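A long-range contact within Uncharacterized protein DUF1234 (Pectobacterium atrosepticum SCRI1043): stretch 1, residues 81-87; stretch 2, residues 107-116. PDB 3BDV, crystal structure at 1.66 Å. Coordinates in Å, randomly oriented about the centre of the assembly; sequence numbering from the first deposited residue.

Stretch 1 (81-87) HSFGALA
Stretch 2 107-116: PAEPMRFEID

The first turn of a helix packs against an irregular segment that wraps past it, and the contact, which buries 419 Å² summed over both sides, is apolar in character, with no hydrogen bond crossing between the stretches. In stretch 1, His 81 is extended (phi/psi -124/128), Ser 82 turns sharply with a positive phi (58/-120), and the helix runs from Phe 83 through Ala 87 with phi near -60° and psi near -40°. Ser 82 occupies the N-cap position, but its side chain (chi1 -160°, t) makes no capping bond. Its carbonyl serves the helix instead, accepting a bond from Leu 86 N to Ser 82 O at 3.1 Å and a weak one from Ala 85 N to Ser 82 O at 2.9 Å.

Stretch 2 begins extended, with Pro 107 at -59/141, Ala 108 at -82/151 and Glu 109 at -60/123, then tightens into a 3-10 segment over residues 110-112. Phe 113 follows at -118/22, Glu 114 at 50/41 and Ile 115 at -125/27. Pro 110 O gathers this bend, accepting bonds from Phe 113 N and Ile 115 N, each 3.1 Å from it. Phe 113 and Ile 115 both direct their CA-to-CB bonds toward the helix, whereas Glu 114 between them is out of reach.

The CA atoms come nearest at Ser 82 and Pro 107, 4.2 Å apart. Here the small side chain of Ala 85 points toward stretch 2 and rests against the proline, with Ala 85 CB 3.9 Å from Pro 107 CA and 4.0 Å from Pro 107 CB. Ala 108 also points across, placing its CB 3.9 Å from Ser 82 OG.

Leu 86 is the principal bump. Pointing toward stretch 2 in the mt rotamer (chi1 -62°, chi2 -178°), it enters a hollow lined by Pro 107, Ala 108, Pro 110 and Ile 115, and 94 Å² of its surface is covered. Leu 86 CD1 sits 3.2 Å from Ala 108 O, a close van der Waals approach, and also lies 4.1 Å from Ala 108 CB, 4.0 Å from Pro 110 CA and 3.9 Å from Ile 115 CD1. Leu 86 CD2 reaches Pro 110 CG at 4.3 Å and Pro 107 CB at 4.4 Å, so the methyl fork touches both prolines.

Phe 83 forms the second bump. Its CA-to-CB bond runs sideways, but a t rotamer (chi1 -167°, chi2 80°) extends the ring to Phe 113 (chi1 -69°, m; chi2 -73°). The edge of Phe 83 addresses the face of Phe 113, with centroids 5.1 Å apart, planes at 65°, and Phe 83 CD1 3.7 Å from Phe 113 CG. Ile 115, with chi1 60° (p) and chi2 161° (t), brings its CD1 to 3.7 Å from Phe 83 CE1. That terminal methyl therefore touches both Phe 83 and Leu 86, joining the aromatic pair to the leucine-filled hollow.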

ATOM      1  N   HIS A  81       0.968  -3.694   1.722  1.00 20.51           N
ATOM      2  CA  HIS A  81       0.910  -4.110   3.120  1.00 21.37           C
ATOM      3  C   HIS A  81       2.214  -4.791   3.511  1.00 19.73           C
ATOM      4  O   HIS A  81       2.633  -5.736   2.848  1.00 18.70           O
ATOM      5  CB  HIS A  81      -0.266  -5.087   3.361  1.00 19.76           C
ATOM      6  CG  HIS A  81      -0.401  -5.561   4.782  1.00 19.05           C
ATOM      7  ND1 HIS A  81      -0.449  -6.892   5.132  1.00 21.32           N
ATOM      8  CD2 HIS A  81      -0.465  -4.868   5.943  1.00 19.15           C
ATOM      9  CE1 HIS A  81      -0.555  -6.997   6.444  1.00 24.40           C
ATOM     10  NE2 HIS A  81      -0.588  -5.778   6.963  1.00 19.00           N
ATOM     11  N   SER A  82       2.836  -4.343   4.602  1.00 21.95           N
ATOM     12  CA  SER A  82       3.980  -5.065   5.191  1.00 21.58           C
ATOM     13  C   SER A  82       5.156  -5.247   4.194  1.00 22.21           C
ATOM     14  O   SER A  82       5.680  -4.263   3.665  1.00 21.75           O
ATOM     15  CB  SER A  82       3.494  -6.378   5.807  1.00 25.17           C
ATOM     16  OG  SER A  82       4.457  -6.863   6.757  1.00 24.59           O
ATOM     17  N   PHE A  83       5.553  -6.487   3.883  1.00 18.61           N
ATOM     18  CA  PHE A  83       6.562  -6.681   2.871  1.00 18.47           C
ATOM     19  C   PHE A  83       6.176  -6.070   1.521  1.00 18.06           C
ATOM     20  O   PHE A  83       7.029  -5.550   0.800  1.00 19.31           O
ATOM     21  CB  PHE A  83       6.914  -8.164   2.723  1.00 18.31           C
ATOM     22  CG  PHE A  83       8.157  -8.404   1.912  1.00 16.05           C
ATOM     23  CD1 PHE A  83       9.410  -8.253   2.484  1.00 19.97           C
ATOM     24  CD2 PHE A  83       8.081  -8.893   0.634  1.00 23.96           C
ATOM     25  CE1 PHE A  83      10.592  -8.514   1.730  1.00 20.36           C
ATOM     26  CE2 PHE A  83       9.225  -9.143  -0.111  1.00 20.75           C
ATOM     27  CZ  PHE A  83      10.482  -8.972   0.449  1.00 23.17           C
ATOM     28  N   GLY A  84       4.900  -6.160   1.172  1.00 19.64           N
ATOM     29  CA  GLY A  84       4.388  -5.511  -0.027  1.00 20.05           C
ATOM     30  C   GLY A  84       4.636  -4.016  -0.037  1.00 19.94           C
ATOM     31  O   GLY A  84       4.930  -3.454  -1.089  1.00 21.48           O
ATOM     32  N   ALA A  85       4.536  -3.358   1.113  1.00 19.25           N
ATOM     33  CA  ALA A  85       4.776  -1.939   1.159  1.00 19.90           C
ATOM     34  C   ALA A  85       6.249  -1.646   0.962  1.00 20.35           C
ATOM     35  O   ALA A  85       6.617  -0.662   0.327  1.00 18.45           O
ATOM     36  CB  ALA A  85       4.292  -1.355   2.511  1.00 18.91           C
ATOM     37  N   LEU A  86       7.110  -2.471   1.565  1.00 18.36           N
ATOM     38  CA  LEU A  86       8.546  -2.348   1.249  1.00 18.93           C
ATOM     39  C   LEU A  86       8.805  -2.499  -0.227  1.00 18.90           C
ATOM     40  O   LEU A  86       9.607  -1.747  -0.803  1.00 21.15           O
ATOM     41  CB  LEU A  86       9.401  -3.306   2.050  1.00 19.16           C
ATOM     42  CG  LEU A  86       9.319  -3.050   3.556  1.00 17.90           C
ATOM     43  CD1 LEU A  86      10.232  -4.016   4.328  1.00 20.83           C
ATOM     44  CD2 LEU A  86       9.586  -1.598   3.921  1.00 20.32           C
ATOM     45  N   ALA A  87       8.191  -3.481  -0.863  1.00 20.18           N
ATOM     46  CA  ALA A  87       8.424  -3.631  -2.303  1.00 19.12           C
ATOM     47  C   ALA A  87       7.984  -2.410  -3.081  1.00 20.35           C
ATOM     48  O   ALA A  87       8.668  -1.993  -4.013  1.00 19.29           O
ATOM     49  CB  ALA A  87       7.710  -4.894  -2.821  1.00 19.49           C
ATOM     50  N   PRO A 107       4.101  -0.870   6.894  1.00 17.99           N
ATOM     51  CA  PRO A 107       5.365  -1.280   6.297  1.00 19.04           C
ATOM     52  C   PRO A 107       6.186  -1.990   7.362  1.00 18.81           C
ATOM     53  O   PRO A 107       6.176  -1.580   8.523  1.00 20.26           O
ATOM     54  CB  PRO A 107       6.012   0.041   5.900  1.00 22.25           C
ATOM     55  CG  PRO A 107       5.517   0.964   6.775  1.00 21.75           C
ATOM     56  CD  PRO A 107       4.061   0.593   7.039  1.00 21.05           C
ATOM     57  N   ALA A 108       6.877  -3.059   6.978  1.00 19.37           N
ATOM     58  CA  ALA A 108       7.719  -3.755   7.919  1.00 19.84           C
ATOM     59  C   ALA A 108       9.088  -3.036   8.045  1.00 19.55           C
ATOM     60  O   ALA A 108       9.564  -2.462   7.087  1.00 20.30           O
ATOM     61  CB  ALA A 108       7.882  -5.216   7.475  1.00 19.97           C
ATOM     62  N   GLU A 109       9.717  -3.149   9.205  1.00 19.37           N
ATOM     63  CA  GLU A 109      11.107  -2.769   9.369  1.00 18.12           C
ATOM     64  C   GLU A 109      11.938  -3.627   8.414  1.00 19.28           C
ATOM     65  O   GLU A 109      11.870  -4.859   8.444  1.00 18.59           O
ATOM     66  CB  GLU A 109      11.511  -2.998  10.846  1.00 19.99           C
ATOM     67  CG  GLU A 109      12.899  -2.584  11.200  1.00 20.01           C
ATOM     68  CD  GLU A 109      13.084  -1.082  11.212  1.00 19.57           C
ATOM     69  OE1 GLU A 109      12.466  -0.411  12.064  1.00 22.23           O
ATOM     70  OE2 GLU A 109      13.859  -0.581  10.385  1.00 18.30           O
ATOM     71  N   PRO A 110      12.713  -2.979   7.528  1.00 18.51           N
ATOM     72  CA  PRO A 110      13.487  -3.801   6.571  1.00 19.26           C
ATOM     73  C   PRO A 110      14.370  -4.940   7.127  1.00 21.53           C
ATOM     74  O   PRO A 110      14.480  -6.028   6.527  1.00 20.14           O
ATOM     75  CB  PRO A 110      14.298  -2.749   5.843  1.00 15.85           C
ATOM     76  CG  PRO A 110      13.435  -1.557   5.860  1.00 21.56           C
ATOM     77  CD  PRO A 110      12.806  -1.547   7.191  1.00 18.43           C
HETATM   78  N   MSE A 111      14.905  -4.754   8.312  1.00 20.48           N
HETATM   79  CA  MSE A 111      15.736  -5.791   8.900  1.00 19.24           C
HETATM   80  C   MSE A 111      14.974  -7.079   9.143  1.00 20.32           C
HETATM   81  O   MSE A 111      15.579  -8.161   9.077  1.00 17.64           O
HETATM   82  CB  MSE A 111      16.390  -5.264  10.188  1.00 21.01           C
HETATM   83  CG  MSE A 111      17.236  -6.261  10.988  1.00 18.01           C
HETATM   84 SE   MSE A 111      18.966  -6.270  10.226  0.75 22.67          SE
HETATM   85  CE  MSE A 111      19.608  -4.520  10.880  1.00 25.83           C
ATOM     86  N   ARG A 112      13.665  -7.003   9.452  1.00 19.82           N
ATOM     87  CA  ARG A 112      12.904  -8.201   9.717  1.00 19.85           C
ATOM     88  C   ARG A 112      12.914  -9.166   8.562  1.00 18.13           C
ATOM     89  O   ARG A 112      12.669 -10.322   8.749  1.00 21.05           O
ATOM     90  CB  ARG A 112      11.450  -7.854  10.006  1.00 17.87           C
ATOM     91  CG  ARG A 112      11.232  -6.936  11.198  1.00 19.29           C
ATOM     92  CD  ARG A 112      11.488  -7.580  12.515  1.00 22.32           C
ATOM     93  NE  ARG A 112      12.870  -7.699  12.882  1.00 19.77           N
ATOM     94  CZ  ARG A 112      13.616  -6.706  13.345  1.00 18.90           C
ATOM     95  NH1 ARG A 112      13.115  -5.474  13.483  1.00 19.09           N
ATOM     96  NH2 ARG A 112      14.870  -6.949  13.730  1.00 18.35           N
ATOM     97  N   PHE A 113      13.122  -8.665   7.361  1.00 19.19           N
ATOM     98  CA  PHE A 113      13.172  -9.510   6.186  1.00 18.24           C
ATOM     99  C   PHE A 113      14.544  -9.424   5.507  1.00 21.54           C
ATOM    100  O   PHE A 113      14.699  -9.797   4.331  1.00 21.20           O
ATOM    101  CB  PHE A 113      12.058  -9.079   5.224  1.00 17.97           C
ATOM    102  CG  PHE A 113      10.682  -9.388   5.712  1.00 19.94           C
ATOM    103  CD1 PHE A 113      10.213 -10.666   5.715  1.00 21.05           C
ATOM    104  CD2 PHE A 113       9.851  -8.372   6.174  1.00 20.52           C
ATOM    105  CE1 PHE A 113       8.933 -10.916   6.184  1.00 22.31           C
ATOM    106  CE2 PHE A 113       8.595  -8.615   6.574  1.00 24.34           C
ATOM    107  CZ  PHE A 113       8.132  -9.882   6.617  1.00 21.76           C
ATOM    108  N   GLU A 114      15.557  -9.019   6.258  1.00 20.32           N
ATOM    109  CA  GLU A 114      16.947  -8.928   5.745  1.00 20.96           C
ATOM    110  C   GLU A 114      17.077  -8.167   4.436  1.00 22.18           C
ATOM    111  O   GLU A 114      17.810  -8.569   3.520  1.00 22.11           O
ATOM    112  CB  GLU A 114      17.575 -10.311   5.630  1.00 23.30           C
ATOM    113  CG  GLU A 114      17.619 -11.051   6.960  1.00 23.31           C
ATOM    114  CD  GLU A 114      18.410 -12.320   6.867  1.00 35.54           C
ATOM    115  OE1 GLU A 114      19.638 -12.265   6.927  1.00 39.53           O
ATOM    116  OE2 GLU A 114      17.815 -13.373   6.725  1.00 36.78           O
ATOM    117  N   ILE A 115      16.334  -7.076   4.324  1.00 21.72           N
ATOM    118  CA  ILE A 115      16.425  -6.180   3.185  1.00 19.54           C
ATOM    119  C   ILE A 115      16.709  -4.719   3.617  1.00 21.13           C
ATOM    120  O   ILE A 115      16.463  -3.758   2.896  1.00 21.13           O
ATOM    121  CB  ILE A 115      15.214  -6.276   2.213  1.00 19.00           C
ATOM    122  CG1 ILE A 115      13.881  -5.929   2.904  1.00 20.85           C
ATOM    123  CG2 ILE A 115      15.205  -7.645   1.514  1.00 20.42           C
ATOM    124  CD1 ILE A 115      12.826  -5.567   1.877  1.00 21.09           C
ATOM    125  N   ASP A 116      17.341  -4.615   4.768  1.00 22.66           N
ATOM    126  CA  ASP A 116      17.900  -3.353   5.271  1.00 24.37           C
ATOM    127  C   ASP A 116      18.965  -2.763   4.366  1.00 26.38           C
ATOM    128  O   ASP A 116      19.262  -1.566   4.482  1.00 25.53           O
ATOM    129  CB  ASP A 116      18.501  -3.562   6.672  1.00 24.31           C
ATOM    130  CG  ASP A 116      19.421  -4.792   6.752  1.00 32.37           C
ATOM    131  OD1 ASP A 116      18.988  -5.942   6.429  1.00 28.28           O
ATOM    132  OD2 ASP A 116      20.591  -4.608   7.188  1.00 38.67           O
TER